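Local atomic coordinates of cyclic nucleotide-binding protein (Ruegeria pomeroyi, PDB entry 3FX3), a protein that probably acts as a DNA-binding transcription regulator of the Crp type, with a cyclic nucleotide-binding domain joined to a helix-turn-helix domain. Residues D60-L65 with V77-R82. Residues are numbered along the deposited sequence; the frame is centred on the assembly and turned at random.
Sequences DGWVKL and VSVFTR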
loop_
_atom_site.group_PDB
_atom_site.type_symbol
_atom_site.label_atom_id
_atom_site.label_comp_id
_atom_site.label_asym_id
_atom_site.label_seq_id
_atom_site.Cartn_x
_atom_site.Cartn_y
_atom_site.Cartn_z
ATOM N N ASP B 60 19.723 4.161 11.508
ATOM C CA ASP B 60 19.942 5.603 11.659
ATOM C C ASP B 60 20.502 6.178 10.373
ATOM O O ASP B 60 21.267 5.495 9.683
ATOM C CB ASP B 60 20.967 5.873 12.775
ATOM C CG ASP B 60 20.993 7.346 13.206
ATOM O OD1 ASP B 60 19.959 7.850 13.701
ATOM O OD2 ASP B 60 22.018 8.008 13.004
ATOM N N GLY B 61 20.161 7.421 10.050
ATOM C CA GLY B 61 20.715 8.092 8.865
ATOM C C GLY B 61 19.857 7.911 7.630
ATOM O O GLY B 61 18.733 7.458 7.716
ATOM N N TRP B 62 20.391 8.291 6.477
ATOM C CA TRP B 62 19.661 8.279 5.203
ATOM C C TRP B 62 20.475 7.538 4.146
ATOM O O TRP B 62 21.665 7.804 3.969
ATOM C CB TRP B 62 19.412 9.703 4.733
ATOM C CG TRP B 62 18.356 10.406 5.510
ATOM C CD1 TRP B 62 18.509 11.087 6.678
ATOM C CD2 TRP B 62 16.962 10.477 5.178
ATOM N NE1 TRP B 62 17.287 11.588 7.097
ATOM C CE2 TRP B 62 16.326 11.214 6.190
ATOM C CE3 TRP B 62 16.195 9.981 4.121
ATOM C CZ2 TRP B 62 14.957 11.469 6.179
ATOM C CZ3 TRP B 62 14.831 10.245 4.106
ATOM C CH2 TRP B 62 14.235 10.999 5.120
ATOM N N VAL B 63 19.828 6.622 3.441
ATOM C CA VAL B 63 20.451 5.848 2.366
ATOM C C VAL B 63 19.731 6.178 1.079
ATOM O O VAL B 63 18.501 6.250 1.059
ATOM C CB VAL B 63 20.330 4.344 2.667
ATOM C CG1 VAL B 63 20.816 3.480 1.505
ATOM C CG2 VAL B 63 21.115 4.040 3.935
ATOM N N LYS B 64 20.467 6.407 -0.000
ATOM C CA LYS B 64 19.816 6.617 -1.297
ATOM C C LYS B 64 20.031 5.410 -2.201
ATOM O O LYS B 64 21.087 4.782 -2.159
ATOM C CB LYS B 64 20.311 7.888 -1.974
ATOM C CG LYS B 64 21.672 7.798 -2.674
ATOM C CD LYS B 64 22.051 9.095 -3.432
ATOM C CE LYS B 64 23.568 9.170 -3.641
ATOM N NZ LYS B 64 24.053 10.398 -4.342
ATOM N N LEU B 65 19.035 5.094 -3.012
ATOM C CA LEU B 65 19.161 4.087 -4.044
ATOM C C LEU B 65 19.129 4.828 -5.379
ATOM O O LEU B 65 18.295 5.703 -5.563
ATOM C CB LEU B 65 17.995 3.098 -3.985
ATOM C CG LEU B 65 18.091 1.908 -3.011
ATOM C CD1 LEU B 65 18.762 2.260 -1.733
ATOM C CD2 LEU B 65 16.706 1.260 -2.743
ATOM N N VAL B 77 16.426 6.819 -7.231
ATOM C CA VAL B 77 15.181 6.059 -7.287
ATOM C C VAL B 77 14.414 6.147 -5.955
ATOM O O VAL B 77 13.181 6.109 -5.938
ATOM C CB VAL B 77 15.494 4.565 -7.555
ATOM C CG1 VAL B 77 14.246 3.661 -7.318
ATOM C CG2 VAL B 77 16.037 4.400 -8.916
ATOM N N SER B 78 15.130 6.190 -4.836
ATOM C CA SER B 78 14.494 6.265 -3.514
ATOM C C SER B 78 15.486 6.689 -2.475
ATOM O O SER B 78 16.691 6.514 -2.660
ATOM C CB SER B 78 13.966 4.924 -3.056
ATOM O OG SER B 78 13.886 4.021 -4.097
ATOM N N VAL B 79 14.961 7.202 -1.370
ATOM C CA VAL B 79 15.716 7.393 -0.152
ATOM C C VAL B 79 15.016 6.740 1.015
ATOM O O VAL B 79 13.788 6.799 1.119
ATOM C CB VAL B 79 16.000 8.867 0.163
ATOM C CG1 VAL B 79 16.975 9.388 -0.817
ATOM C CG2 VAL B 79 14.720 9.709 0.146
ATOM N N PHE B 80 15.787 6.109 1.888
ATOM C CA PHE B 80 15.249 5.433 3.085
ATOM C C PHE B 80 15.950 5.917 4.318
ATOM O O PHE B 80 17.126 6.297 4.255
ATOM C CB PHE B 80 15.424 3.908 2.970
ATOM C CG PHE B 80 14.575 3.292 1.899
ATOM C CD1 PHE B 80 13.229 3.084 2.106
ATOM C CD2 PHE B 80 15.111 2.967 0.655
ATOM C CE1 PHE B 80 12.426 2.534 1.094
ATOM C CE2 PHE B 80 14.326 2.422 -0.341
ATOM C CZ PHE B 80 12.993 2.198 -0.135
ATOM N N THR B 81 15.248 5.853 5.450
ATOM C CA THR B 81 15.778 6.336 6.704
ATOM C C THR B 81 15.393 5.398 7.861
ATOM O O THR B 81 14.901 4.299 7.638
ATOM C CB THR B 81 15.351 7.815 6.975
ATOM O OG1 THR B 81 16.140 8.349 8.051
ATOM C CG2 THR B 81 13.884 7.931 7.322
ATOM N N ARG B 82 15.664 5.813 9.083
ATOM C CA ARG B 82 15.536 4.916 10.253
ATOM C C ARG B 82 14.188 4.253 10.354
ATOM O O ARG B 82 13.166 4.877 10.112
ATOM C CB ARG B 82 15.868 5.613 11.571
ATOM C CG ARG B 82 14.823 6.431 12.133
ATOM C CD ARG B 82 15.377 7.422 13.207
ATOM N NE ARG B 82 15.509 6.866 14.551
ATOM C CZ ARG B 82 14.488 6.610 15.367
ATOM N NH1 ARG B 82 13.236 6.821 14.968
ATOM N NH2 ARG B 82 14.712 6.135 16.595
HETATM O O HOH W 1 18.500 5.960 14.916
#
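Leu65 O accepts two backbone N-H groups, Val77 N at 2.7 Å and Ser78 N at 3.3 Å. Both donors reach it from the same face of its carbonyl plane. Two residues thus sit against one, which makes a classic beta bulge. Leu65 N in turn donates to Ser78 O, within the bulge. Past it, Val63 and Phe80 form an antiparallel hydrogen-bonded pair, bonding to each other in both directions.

On the face bearing Trp62, Lys64 and Val79, Thr81 lies over the indole. Its CB stands 3.5 Å from the centroid of the six-membered ring, a CH-pi contact over the ring centre. With OG1 anti to the backbone N (chi1 -167°), the Thr81 hydroxyl donates to Gly61 O at 2.8 Å, from above the carbonyl plane, while OG1 also lies over the same indole face. Val79 CG2 meets Trp62 CZ3 obliquely. Trp62 NE1 bonds to Thr176 O, and Ile184 of helix 182-187 also touches this ring.

On the other face Leu65 CD2 comes to the edge of the Phe80 ring, 3.6 Å from CE2. At the far end a water links Asp60 OD1 to Arg82 NE, lying in the guanidinium plane; Arg82 also forms a salt bridge with Asp167.

The hairpin belongs to the beta-roll of the cyclic nucleotide-binding domain. Its backbone bonds fix the strand register. Thr81 holds one face of the indole within the hairpin, while the ring's N-H and its contact with helix 182-187 join the hairpin to the helix-turn-helix domain.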